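Local coordinates for Lys-gingipain W83 (Porphyromonas gingivalis, PDB 6I9A), which cleaves proteins after lysine as a secreted cysteine peptidase of family C25, acting on haemoglobin, collagen and immunoglobulins and possibly contributing to virulence in periodontal disease, at residues L137-A142 with G363-Y368; S321-N326 with P367-P372; G110-E115 with G349-W354; D102-A107 with Y353-H358. All blocks are in the same frame, centred on the assembly; numbering follows the deposited sequence.

Contact 1. Residues L137-A142 with G363-Y368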
# COMPACT_ATOMS: atom_id res chain seq x y z
N LEU A 137 10.36 -3.90 -6.59
CA LEU A 137 10.51 -4.52 -7.91
C LEU A 137 10.54 -6.04 -7.78
O LEU A 137 9.90 -6.74 -8.56
CB LEU A 137 11.80 -4.02 -8.59
CG LEU A 137 11.80 -2.56 -9.05
CD1 LEU A 137 13.15 -2.14 -9.58
CD2 LEU A 137 10.75 -2.36 -10.15
N MET A 138 11.30 -6.55 -6.81
CA MET A 138 11.36 -8.01 -6.66
C MET A 138 9.99 -8.56 -6.30
O MET A 138 9.54 -9.58 -6.83
CB MET A 138 12.37 -8.40 -5.59
CG MET A 138 12.30 -9.89 -5.31
SD MET A 138 13.73 -10.59 -4.48
CE MET A 138 14.90 -10.60 -5.89
N TYR A 139 9.27 -7.85 -5.41
CA TYR A 139 7.97 -8.34 -4.99
C TYR A 139 6.95 -8.31 -6.12
O TYR A 139 6.26 -9.31 -6.40
CB TYR A 139 7.48 -7.50 -3.79
CG TYR A 139 6.20 -8.04 -3.19
CD1 TYR A 139 6.23 -9.03 -2.20
CD2 TYR A 139 4.95 -7.57 -3.60
CE1 TYR A 139 5.08 -9.54 -1.66
CE2 TYR A 139 3.78 -8.07 -3.06
CZ TYR A 139 3.85 -9.03 -2.06
OH TYR A 139 2.69 -9.50 -1.51
N GLU A 140 6.85 -7.17 -6.82
CA GLU A 140 5.83 -6.99 -7.86
C GLU A 140 6.12 -7.77 -9.15
O GLU A 140 5.18 -8.19 -9.83
CB GLU A 140 5.67 -5.51 -8.21
CG GLU A 140 5.16 -4.67 -7.05
CD GLU A 140 4.57 -3.37 -7.58
OE1 GLU A 140 5.30 -2.60 -8.23
OE2 GLU A 140 3.38 -3.10 -7.31
N LYS A 141 7.41 -7.92 -9.48
CA LYS A 141 7.79 -8.72 -10.65
C LYS A 141 7.89 -10.20 -10.26
O LYS A 141 8.05 -11.06 -11.15
CB LYS A 141 9.14 -8.27 -11.20
CG LYS A 141 9.05 -6.86 -11.79
CD LYS A 141 10.41 -6.53 -12.41
CE LYS A 141 10.40 -5.25 -13.19
NZ LYS A 141 11.62 -5.19 -14.08
N ALA A 142 7.77 -10.51 -8.94
CA ALA A 142 7.82 -11.89 -8.43
C ALA A 142 9.06 -12.63 -8.90
O ALA A 142 8.99 -13.77 -9.35
CB ALA A 142 6.55 -12.66 -8.79
N GLY A 363 2.62 2.29 -1.51
CA GLY A 363 1.22 2.00 -1.29
C GLY A 363 0.46 1.49 -2.50
O GLY A 363 -0.67 0.98 -2.39
N SER A 364 1.09 1.57 -3.70
CA SER A 364 0.46 1.09 -4.93
C SER A 364 0.68 -0.39 -5.18
O SER A 364 0.11 -0.93 -6.12
CB SER A 364 0.91 1.91 -6.15
OG SER A 364 2.24 1.61 -6.53
N VAL A 365 1.48 -1.06 -4.35
CA VAL A 365 1.67 -2.52 -4.49
C VAL A 365 0.33 -3.20 -4.21
O VAL A 365 -0.43 -2.80 -3.29
CB VAL A 365 2.75 -3.00 -3.50
CG1 VAL A 365 2.80 -4.54 -3.43
CG2 VAL A 365 4.12 -2.44 -3.86
N MET A 366 0.05 -4.27 -4.93
CA MET A 366 -1.05 -5.17 -4.71
C MET A 366 -0.53 -6.40 -3.96
O MET A 366 0.09 -7.28 -4.57
CB MET A 366 -1.73 -5.62 -6.01
CG MET A 366 -2.51 -4.52 -6.66
SD MET A 366 -3.71 -5.23 -7.78
CE MET A 366 -4.45 -3.74 -8.43
N PRO A 367 -0.72 -6.51 -2.65
CA PRO A 367 -0.14 -7.65 -1.94
C PRO A 367 -0.79 -8.94 -2.38
O PRO A 367 -2.02 -9.04 -2.54
CB PRO A 367 -0.43 -7.36 -0.45
CG PRO A 367 -0.64 -5.84 -0.42
CD PRO A 367 -1.37 -5.56 -1.72
N TYR A 368 0.05 -9.99 -2.48
CA TYR A 368 -0.48 -11.34 -2.70
C TYR A 368 -1.19 -11.82 -1.42
O TYR A 368 -1.01 -11.25 -0.32
CB TYR A 368 0.68 -12.31 -3.08
CG TYR A 368 1.54 -11.80 -4.21
CD1 TYR A 368 0.99 -11.54 -5.46
CD2 TYR A 368 2.90 -11.56 -4.03
CE1 TYR A 368 1.77 -11.06 -6.51
CE2 TYR A 368 3.70 -11.08 -5.06
CZ TYR A 368 3.12 -10.80 -6.30
OH TYR A 368 3.84 -10.26 -7.33
O HOH W 1 1.79 -11.22 0.09
O HOH W 2 1.65 -5.09 -7.20
O HOH W 3 1.81 -1.26 -8.42
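Tyr368 holds Tyr139 by two hydrogen bonds, donating in both. Tyr368 OH donates to the backbone carbonyl Tyr139 O at 2.8 Å, 17° out of the carbonyl plane, while the backbone Tyr368 N donates to Tyr139 OH at 2.9 Å. Each phenol thus grips the other residue's backbone, and the two side chains lie side by side, pointing opposite ways. Tyr139 O also takes a weak bond from Ala142 N, part of the Schellman motif that ends the helix with Ala142 at positive phi.

Between the two bonds the rings lie obliquely, planes at 31°. Tyr368 CE2 sits over one face of the Tyr139 ring, towards its rim, and Tyr368 CD2 comes within 3.3 Å of Tyr139 CZ. Val365 CG1, anti to its backbone N (chi1 170°), packs on Tyr139 CE2 at 3.7 Å, and Pro367 CA lies at the Tyr139 ring edge.

Water carries the remaining polar contact. One molecule joins Tyr139 OH to Tyr368 O. Two others each donate to Glu140 OE2; of these, one accepts from Met366 N and the other donates to Ser364 O. Glu140 OE2 also rests 3.3 Å from Val365 CA.

In the C25 catalytic domain the contact packs the C-terminal end of helix 126-141 against the loop after edge strand 357-361. Lys35, by a salt bridge, and Trp34 of helix 25-37 hold Glu140 OE1, Tyr274 of strand 273-279 packs on Tyr139, Val365 and Pro367, and Val325 of helix 325-342 touches the last two.

Contact 2. Residues S321-N326 with P367-P372. With NA (sodium ion), chain E.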
# COMPACT_ATOMS: atom_id res chain seq x y z
N SER A 321 -11.92 -6.11 -4.91
CA SER A 321 -11.68 -4.72 -4.54
C SER A 321 -10.76 -4.74 -3.34
O SER A 321 -10.43 -5.80 -2.76
CB SER A 321 -13.00 -4.00 -4.22
OG SER A 321 -13.66 -4.56 -3.10
N TYR A 322 -10.26 -3.55 -2.98
CA TYR A 322 -9.34 -3.32 -1.85
C TYR A 322 -8.14 -4.27 -1.97
O TYR A 322 -7.81 -5.05 -1.08
CB TYR A 322 -10.06 -3.50 -0.49
CG TYR A 322 -11.10 -2.44 -0.22
CD1 TYR A 322 -10.75 -1.25 0.39
CD2 TYR A 322 -12.44 -2.63 -0.60
CE1 TYR A 322 -11.67 -0.26 0.60
CE2 TYR A 322 -13.38 -1.61 -0.37
CZ TYR A 322 -12.97 -0.46 0.25
OH TYR A 322 -13.85 0.58 0.54
N ASN A 323 -7.45 -4.14 -3.10
CA ASN A 323 -6.32 -5.00 -3.44
C ASN A 323 -4.97 -4.30 -3.39
O ASN A 323 -3.98 -4.97 -3.69
CB ASN A 323 -6.56 -5.66 -4.83
CG ASN A 323 -7.65 -6.69 -4.69
OD1 ASN A 323 -7.76 -7.34 -3.62
ND2 ASN A 323 -8.49 -6.89 -5.70
N THR A 324 -4.89 -3.04 -2.98
CA THR A 324 -3.61 -2.34 -2.82
C THR A 324 -3.26 -2.20 -1.35
O THR A 324 -4.13 -2.25 -0.48
CB THR A 324 -3.65 -0.99 -3.50
OG1 THR A 324 -4.63 -0.16 -2.86
CG2 THR A 324 -3.83 -1.10 -5.00
N VAL A 325 -2.03 -1.86 -1.09
CA VAL A 325 -1.58 -1.51 0.28
C VAL A 325 -2.39 -0.30 0.78
O VAL A 325 -2.94 -0.31 1.88
CB VAL A 325 -0.07 -1.20 0.30
CG1 VAL A 325 0.32 -0.59 1.65
CG2 VAL A 325 0.75 -2.47 0.04
N ASN A 326 -2.48 0.77 -0.05
CA ASN A 326 -3.25 1.93 0.43
C ASN A 326 -4.66 1.53 0.77
O ASN A 326 -5.23 2.07 1.74
CB ASN A 326 -3.29 3.05 -0.63
CG ASN A 326 -2.24 4.10 -0.36
OD1 ASN A 326 -1.14 4.08 -0.92
ND2 ASN A 326 -2.56 5.05 0.53
N PRO A 367 -0.72 -6.51 -2.65
CA PRO A 367 -0.14 -7.65 -1.94
C PRO A 367 -0.79 -8.94 -2.38
O PRO A 367 -2.02 -9.04 -2.54
CB PRO A 367 -0.43 -7.36 -0.45
CG PRO A 367 -0.64 -5.84 -0.42
CD PRO A 367 -1.37 -5.56 -1.72
N TYR A 368 0.05 -9.99 -2.48
CA TYR A 368 -0.48 -11.34 -2.70
C TYR A 368 -1.19 -11.82 -1.42
O TYR A 368 -1.01 -11.25 -0.32
CB TYR A 368 0.68 -12.31 -3.08
CG TYR A 368 1.54 -11.80 -4.21
CD1 TYR A 368 0.99 -11.54 -5.46
CD2 TYR A 368 2.90 -11.56 -4.03
CE1 TYR A 368 1.77 -11.06 -6.51
CE2 TYR A 368 3.70 -11.08 -5.06
CZ TYR A 368 3.12 -10.80 -6.30
OH TYR A 368 3.84 -10.26 -7.33
N ARG A 369 -2.02 -12.84 -1.57
CA ARG A 369 -2.73 -13.45 -0.46
C ARG A 369 -2.40 -14.92 -0.51
O ARG A 369 -3.02 -15.69 -1.26
CB ARG A 369 -4.23 -13.19 -0.57
CG ARG A 369 -4.60 -11.73 -0.34
CD ARG A 369 -6.15 -11.50 -0.49
NE ARG A 369 -6.64 -11.67 -1.86
CZ ARG A 369 -6.67 -10.70 -2.76
NH1 ARG A 369 -6.15 -9.52 -2.49
NH2 ARG A 369 -7.14 -10.93 -4.00
N ALA A 370 -1.37 -15.30 0.24
CA ALA A 370 -0.72 -16.63 0.15
C ALA A 370 -0.10 -16.77 -1.26
O ALA A 370 0.38 -15.76 -1.80
CB ALA A 370 -1.68 -17.75 0.54
N MET A 371 0.02 -18.00 -1.81
CA MET A 371 0.72 -18.12 -3.08
C MET A 371 -0.12 -17.54 -4.21
O MET A 371 -1.22 -18.01 -4.47
CB MET A 371 1.03 -19.58 -3.38
CG MET A 371 1.83 -19.78 -4.66
SD MET A 371 3.51 -19.16 -4.58
CE MET A 371 4.25 -20.32 -3.42
N PRO A 372 0.40 -16.56 -4.97
CA PRO A 372 -0.42 -16.01 -6.07
C PRO A 372 -0.59 -17.04 -7.20
O PRO A 372 0.22 -17.96 -7.36
CB PRO A 372 0.37 -14.78 -6.52
CG PRO A 372 1.83 -15.12 -6.13
CD PRO A 372 1.67 -15.84 -4.80
NA NA E . -9.03 -7.22 -1.54
O HOH W 4 -3.89 -7.74 -4.21
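Thr324 and Pro367 bring the two backbones closest, their CA atoms 6.4 Å apart, where the start of helix 325-342, with Thr324 at its N-cap, packs against the loop that follows edge strand 357-361 of the C25 catalytic domain. The proline ring fills this approach: Pro367 CD lies 3.3 Å from the carbonyl Asn323 O, and Pro367 CG meets Val325 CG2 at 3.7 Å, the two side chains crossing at about a right angle. A water donates to both Asn323 O and Pro367 O, linking the backbones beside the ring.

Farther along, Asn323 and Arg369 meet. Arg369 NH1 donates a weak hydrogen bond to Asn323 OD1, 2.9 Å long and bent to 130°, with the amide and guanidinium planes 29° apart. The arginine chain bends at chi3 (-69°), which sets NE off the line of the chain. The same Asn323 OD1 binds the sodium ion at 2.4 Å. Ser321 O and Tyr322 O bind it as well, and the carbonyl oxygens of Ala315, Thr316 and Leu318 complete six oxygen ligands. The amide's other end, ND2, is bonded to Glu319.

One amide oxygen is therefore shared between a metal cation and a guanidinium, and Arg369 NH1 stands 3.8 Å from the sodium ion. The two would be expected to polarise OD1 and to repel one another. Pro367 packing and the bridging water also join the segments.

Contact 3. Residues G110-E115 with G349-W354. With CA (calcium ion), chain G.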
# COMPACT_ATOMS: atom_id res chain seq x y z
N GLY A 110 -13.39 20.00 0.78
CA GLY A 110 -13.47 20.45 2.16
C GLY A 110 -13.44 19.45 3.29
O GLY A 110 -13.29 19.85 4.45
N ASP A 111 -13.68 18.18 2.98
CA ASP A 111 -13.81 17.22 4.07
C ASP A 111 -12.44 16.60 4.41
O ASP A 111 -11.39 17.03 3.91
CB ASP A 111 -14.89 16.21 3.72
CG ASP A 111 -14.55 15.26 2.62
OD1 ASP A 111 -13.32 15.19 2.22
OD2 ASP A 111 -15.44 14.54 2.15
N TYR A 112 -12.46 15.57 5.28
CA TYR A 112 -11.18 14.96 5.67
C TYR A 112 -10.88 13.64 4.96
O TYR A 112 -9.91 12.94 5.29
CB TYR A 112 -11.05 14.81 7.19
CG TYR A 112 -12.20 14.09 7.87
CD1 TYR A 112 -12.49 12.76 7.56
CD2 TYR A 112 -13.01 14.74 8.79
CE1 TYR A 112 -13.55 12.09 8.17
CE2 TYR A 112 -14.05 14.08 9.41
CZ TYR A 112 -14.33 12.75 9.09
OH TYR A 112 -15.37 12.07 9.69
N PHE A 113 -11.71 13.29 3.96
CA PHE A 113 -11.47 12.10 3.17
C PHE A 113 -10.54 12.40 2.01
O PHE A 113 -10.83 13.34 1.23
CB PHE A 113 -12.75 11.51 2.62
CG PHE A 113 -13.68 10.95 3.66
CD1 PHE A 113 -13.52 9.65 4.12
CD2 PHE A 113 -14.68 11.73 4.21
CE1 PHE A 113 -14.40 9.11 5.07
CE2 PHE A 113 -15.56 11.20 5.16
CZ PHE A 113 -15.40 9.89 5.60
N PRO A 114 -9.47 11.66 1.84
CA PRO A 114 -8.59 11.89 0.68
C PRO A 114 -9.27 11.73 -0.66
O PRO A 114 -10.17 10.88 -0.81
CB PRO A 114 -7.51 10.80 0.81
CG PRO A 114 -7.53 10.45 2.29
CD PRO A 114 -8.98 10.56 2.69
N GLU A 115 -8.78 12.47 -1.65
CA GLU A 115 -9.16 12.31 -3.07
C GLU A 115 -8.28 11.32 -3.79
O GLU A 115 -8.68 10.88 -4.88
CB GLU A 115 -9.08 13.68 -3.78
CG GLU A 115 -10.43 14.42 -3.76
CD GLU A 115 -10.99 14.60 -2.36
OE1 GLU A 115 -11.92 13.84 -2.01
OE2 GLU A 115 -10.49 15.46 -1.60
N GLY A 349 -12.04 9.54 17.41
CA GLY A 349 -12.75 10.15 16.29
C GLY A 349 -12.11 9.88 14.94
O GLY A 349 -10.90 9.67 14.81
N ALA A 350 -12.96 9.94 13.92
CA ALA A 350 -12.57 9.61 12.56
C ALA A 350 -11.56 10.61 12.02
O ALA A 350 -10.63 10.18 11.30
CB ALA A 350 -13.80 9.57 11.66
N HIS A 351 -11.80 11.91 12.18
CA HIS A 351 -10.91 12.89 11.58
C HIS A 351 -9.44 12.61 12.02
O HIS A 351 -8.51 12.61 11.20
CB HIS A 351 -11.38 14.30 11.94
CG HIS A 351 -10.68 15.40 11.22
ND1 HIS A 351 -11.16 16.70 11.32
CD2 HIS A 351 -9.62 15.40 10.37
CE1 HIS A 351 -10.36 17.46 10.57
NE2 HIS A 351 -9.43 16.72 9.95
N TYR A 352 -9.26 12.39 13.32
CA TYR A 352 -7.96 12.04 13.85
C TYR A 352 -7.36 10.85 13.09
O TYR A 352 -6.19 10.87 12.72
CB TYR A 352 -8.11 11.74 15.34
CG TYR A 352 -6.82 11.42 16.06
CD1 TYR A 352 -6.23 10.16 15.95
CD2 TYR A 352 -6.26 12.32 16.96
CE1 TYR A 352 -5.10 9.83 16.67
CE2 TYR A 352 -5.12 12.00 17.69
CZ TYR A 352 -4.54 10.76 17.54
OH TYR A 352 -3.46 10.45 18.33
N TYR A 353 -8.16 9.78 12.89
CA TYR A 353 -7.64 8.57 12.21
C TYR A 353 -7.21 8.86 10.78
O TYR A 353 -6.15 8.37 10.36
CB TYR A 353 -8.64 7.39 12.26
CG TYR A 353 -8.23 6.46 13.39
CD1 TYR A 353 -7.81 5.16 13.13
CD2 TYR A 353 -8.15 6.91 14.71
CE1 TYR A 353 -7.31 4.34 14.14
CE2 TYR A 353 -7.59 6.13 15.71
CZ TYR A 353 -7.17 4.85 15.42
OH TYR A 353 -6.65 4.08 16.42
N TRP A 354 -7.98 9.67 10.03
CA TRP A 354 -7.56 10.00 8.66
C TRP A 354 -6.28 10.79 8.68
O TRP A 354 -5.46 10.62 7.77
CB TRP A 354 -8.70 10.71 7.93
CG TRP A 354 -9.84 9.79 7.58
CD1 TRP A 354 -11.02 9.62 8.27
CD2 TRP A 354 -9.86 8.84 6.50
NE1 TRP A 354 -11.78 8.64 7.67
CE2 TRP A 354 -11.09 8.14 6.58
CE3 TRP A 354 -8.94 8.50 5.50
CZ2 TRP A 354 -11.44 7.14 5.66
CZ3 TRP A 354 -9.29 7.54 4.58
CH2 TRP A 354 -10.52 6.84 4.67
CA CA G . -12.15 14.90 0.19
O HOH W 5 -14.09 13.52 0.04
O HOH W 6 -10.82 16.61 1.29
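Tyr112 lays its ring on His351 in an offset stack, centroids 4.7 Å apart and planes at 26°. Tyr112 CD2 lies over the imidazole face near its rim, 3.4 Å from His351 CG, while His351 CA sits above the centre of the phenol as a CH-pi contact; Tyr112 CB returns one over the imidazole. The Tyr112 chi1 of 53° puts CG between the backbone N and the carbonyl carbon. At the far end of the ring Tyr112 OH touches Ala350 CB at 3.5 Å.

Trp354 gathers the others. Trp354 CD1 meets Tyr112 CD1 at 3.5 Å, though those rings barely overlap. Phe113 CD1 stands above the indole plane towards the rim and 3.6 Å from Trp354 CZ2, with the planes well inclined, and Pro114 CD packs on Trp354 CE3. Trp354 NE1 is bonded to Thr337, and His351 NE2 to Tyr104.

Behind this aromatic cluster the loop wraps a calcium ion. Asp111 OD1, Phe113 O at 2.3 Å, both carboxylate oxygens of Glu115, two waters and Asp109 OD1 are its seven ligands. Asp111 OD1 also accepts a hydrogen bond from Phe113 N, from above the carboxylate plane, closing an Asx turn.

The chemistry is split: oxygen ligands fix the loop's shape on one side, and across the contact that loop meets helix 350-356 by packing and ring contacts, with no direct hydrogen bond between the two segments. The carbonyl Tyr112 O is buried there without a polar partner.

Contact 4. Residues D102-A107 with Y353-H358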
# COMPACT_ATOMS: atom_id res chain seq x y z
N ASP A 102 0.41 13.75 6.17
CA ASP A 102 0.37 13.96 4.72
C ASP A 102 -1.08 14.09 4.24
O ASP A 102 -1.31 14.27 3.04
CB ASP A 102 1.04 12.81 3.95
CG ASP A 102 2.54 12.83 4.04
OD1 ASP A 102 3.09 13.93 4.28
OD2 ASP A 102 3.18 11.74 3.86
N LEU A 103 -2.06 14.02 5.16
CA LEU A 103 -3.46 14.01 4.72
C LEU A 103 -3.80 15.19 3.84
O LEU A 103 -4.59 15.02 2.88
CB LEU A 103 -4.39 14.04 5.96
CG LEU A 103 -5.90 14.05 5.62
CD1 LEU A 103 -6.35 12.83 4.85
CD2 LEU A 103 -6.72 14.21 6.88
N TYR A 104 -3.30 16.39 4.19
CA TYR A 104 -3.78 17.58 3.49
C TYR A 104 -3.16 17.76 2.10
O TYR A 104 -3.68 18.57 1.33
CB TYR A 104 -3.63 18.79 4.39
CG TYR A 104 -4.55 18.60 5.58
CD1 TYR A 104 -4.04 18.31 6.85
CD2 TYR A 104 -5.93 18.57 5.41
CE1 TYR A 104 -4.88 18.03 7.93
CE2 TYR A 104 -6.79 18.29 6.47
CZ TYR A 104 -6.26 18.02 7.73
OH TYR A 104 -7.10 17.68 8.76
N TYR A 105 -2.18 16.96 1.74
CA TYR A 105 -1.80 16.90 0.32
C TYR A 105 -2.88 16.18 -0.49
O TYR A 105 -3.14 16.55 -1.64
CB TYR A 105 -0.48 16.15 0.13
CG TYR A 105 0.72 16.86 0.74
CD1 TYR A 105 1.01 18.20 0.43
CD2 TYR A 105 1.56 16.21 1.64
CE1 TYR A 105 2.10 18.85 1.00
CE2 TYR A 105 2.66 16.85 2.22
CZ TYR A 105 2.93 18.18 1.90
OH TYR A 105 3.98 18.83 2.48
N SER A 106 -3.50 15.15 0.11
CA SER A 106 -4.49 14.25 -0.53
C SER A 106 -5.92 14.76 -0.41
O SER A 106 -6.75 14.39 -1.25
CB SER A 106 -4.40 12.84 0.08
OG SER A 106 -4.95 12.68 1.38
N ALA A 107 -6.23 15.54 0.60
CA ALA A 107 -7.58 16.00 0.90
C ALA A 107 -7.76 17.30 0.19
O ALA A 107 -7.29 18.34 0.65
CB ALA A 107 -7.76 16.12 2.42
N TYR A 353 -8.16 9.78 12.89
CA TYR A 353 -7.64 8.57 12.21
C TYR A 353 -7.21 8.86 10.78
O TYR A 353 -6.15 8.37 10.36
CB TYR A 353 -8.64 7.39 12.26
CG TYR A 353 -8.23 6.46 13.39
CD1 TYR A 353 -7.81 5.16 13.13
CD2 TYR A 353 -8.15 6.91 14.71
CE1 TYR A 353 -7.31 4.34 14.14
CE2 TYR A 353 -7.59 6.13 15.71
CZ TYR A 353 -7.17 4.85 15.42
OH TYR A 353 -6.65 4.08 16.42
N TRP A 354 -7.98 9.67 10.03
CA TRP A 354 -7.56 10.00 8.66
C TRP A 354 -6.28 10.79 8.68
O TRP A 354 -5.46 10.62 7.77
CB TRP A 354 -8.70 10.71 7.93
CG TRP A 354 -9.84 9.79 7.58
CD1 TRP A 354 -11.02 9.62 8.27
CD2 TRP A 354 -9.86 8.84 6.50
NE1 TRP A 354 -11.78 8.64 7.67
CE2 TRP A 354 -11.09 8.14 6.58
CE3 TRP A 354 -8.94 8.50 5.50
CZ2 TRP A 354 -11.44 7.14 5.66
CZ3 TRP A 354 -9.29 7.54 4.58
CH2 TRP A 354 -10.52 6.84 4.67
N GLU A 355 -6.05 11.66 9.69
CA GLU A 355 -4.77 12.37 9.82
C GLU A 355 -3.64 11.46 10.33
O GLU A 355 -2.46 11.78 10.12
CB GLU A 355 -4.91 13.52 10.82
CG GLU A 355 -5.70 14.73 10.34
CD GLU A 355 -5.73 15.85 11.35
OE1 GLU A 355 -5.47 15.62 12.56
OE2 GLU A 355 -6.00 16.99 10.93
N ALA A 356 -3.98 10.41 11.08
CA ALA A 356 -2.99 9.63 11.81
C ALA A 356 -2.25 8.59 10.96
O ALA A 356 -1.03 8.49 10.99
CB ALA A 356 -3.66 8.90 12.98
N TYR A 357 -3.03 7.74 10.26
CA TYR A 357 -2.44 6.59 9.57
C TYR A 357 -1.79 6.98 8.27
O TYR A 357 -2.32 7.84 7.51
CB TYR A 357 -3.48 5.48 9.40
CG TYR A 357 -3.48 4.52 10.58
CD1 TYR A 357 -4.25 4.77 11.73
CD2 TYR A 357 -2.65 3.40 10.59
CE1 TYR A 357 -4.21 3.90 12.82
CE2 TYR A 357 -2.63 2.53 11.67
CZ TYR A 357 -3.42 2.78 12.78
OH TYR A 357 -3.37 1.86 13.81
N HIS A 358 -0.64 6.37 8.00
CA HIS A 358 0.11 6.63 6.78
C HIS A 358 0.64 5.35 6.20
O HIS A 358 0.91 4.39 6.93
CB HIS A 358 1.33 7.53 7.12
CG HIS A 358 0.95 8.95 7.43
ND1 HIS A 358 0.42 9.30 8.64
CD2 HIS A 358 0.99 10.05 6.64
CE1 HIS A 358 0.15 10.62 8.56
NE2 HIS A 358 0.48 11.11 7.36
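Leu103 faces the turn of helix at Trp354 and Glu355 with its whole side chain. Leu103 CB lies 4.0 Å from the carbonyl Trp354 O and CG a little farther off. Beyond CG the branches part: Leu103 CD1 stays by Trp354 O at 3.8 Å, whereas Leu103 CD2 turns away to Glu355 CG at 3.6 Å.

Polar bonds flank the leucine. Tyr104 OH donates to the anti lone pair of Glu355 OE2 over a short 2.5 Å, the ring and carboxylate planes 85° apart and the oxygen at the ring's edge. Lys95 N and Lys96 N hold the two carboxylate oxygens from a neighbouring loop, so the buried glutamate is well satisfied. At the other end Asp102 N donates to His358 NE2 at 2.9 Å, lying in the imidazole plane, and His358 ND1 donates to Ala356 O; the two bonds together hold the ring, with NE2 as acceptor and ND1 as donor.

The short helix 103-106 thus lies where the four-stranded and six-stranded sheets of the C25 catalytic domain meet. One side faces the end of helix 350-356 and the start of edge strand 357-361; from the other, Tyr105 packs on helix 56-72 and strand 79-83, and Asp102 forms a salt bridge to Arg120 of strand 117-121.

Overall arrangement
Contacts 1, 2 and 4 are buried, while contact 3 is only partly so, about 18 Å from the chain centre. They form two pairs. Contacts 1 and 2 share Pro367 and Tyr368 and adjoin through Val365 O and Val325 N; contacts 3 and 4 share helix 350-356 and adjoin through Tyr104 and His351. The centres of contacts from different pairs are 22 to 27 Å apart, yet strand 357-361 leads from one pair towards the other. Chemistry follows place: paired tyrosines and waters in contact 1, a proline and a sodium-bound asparagine in contact 2, aromatic stacking beside calcium in contact 3, and direct side-chain hydrogen bonds in contact 4, between the domain's two sheets.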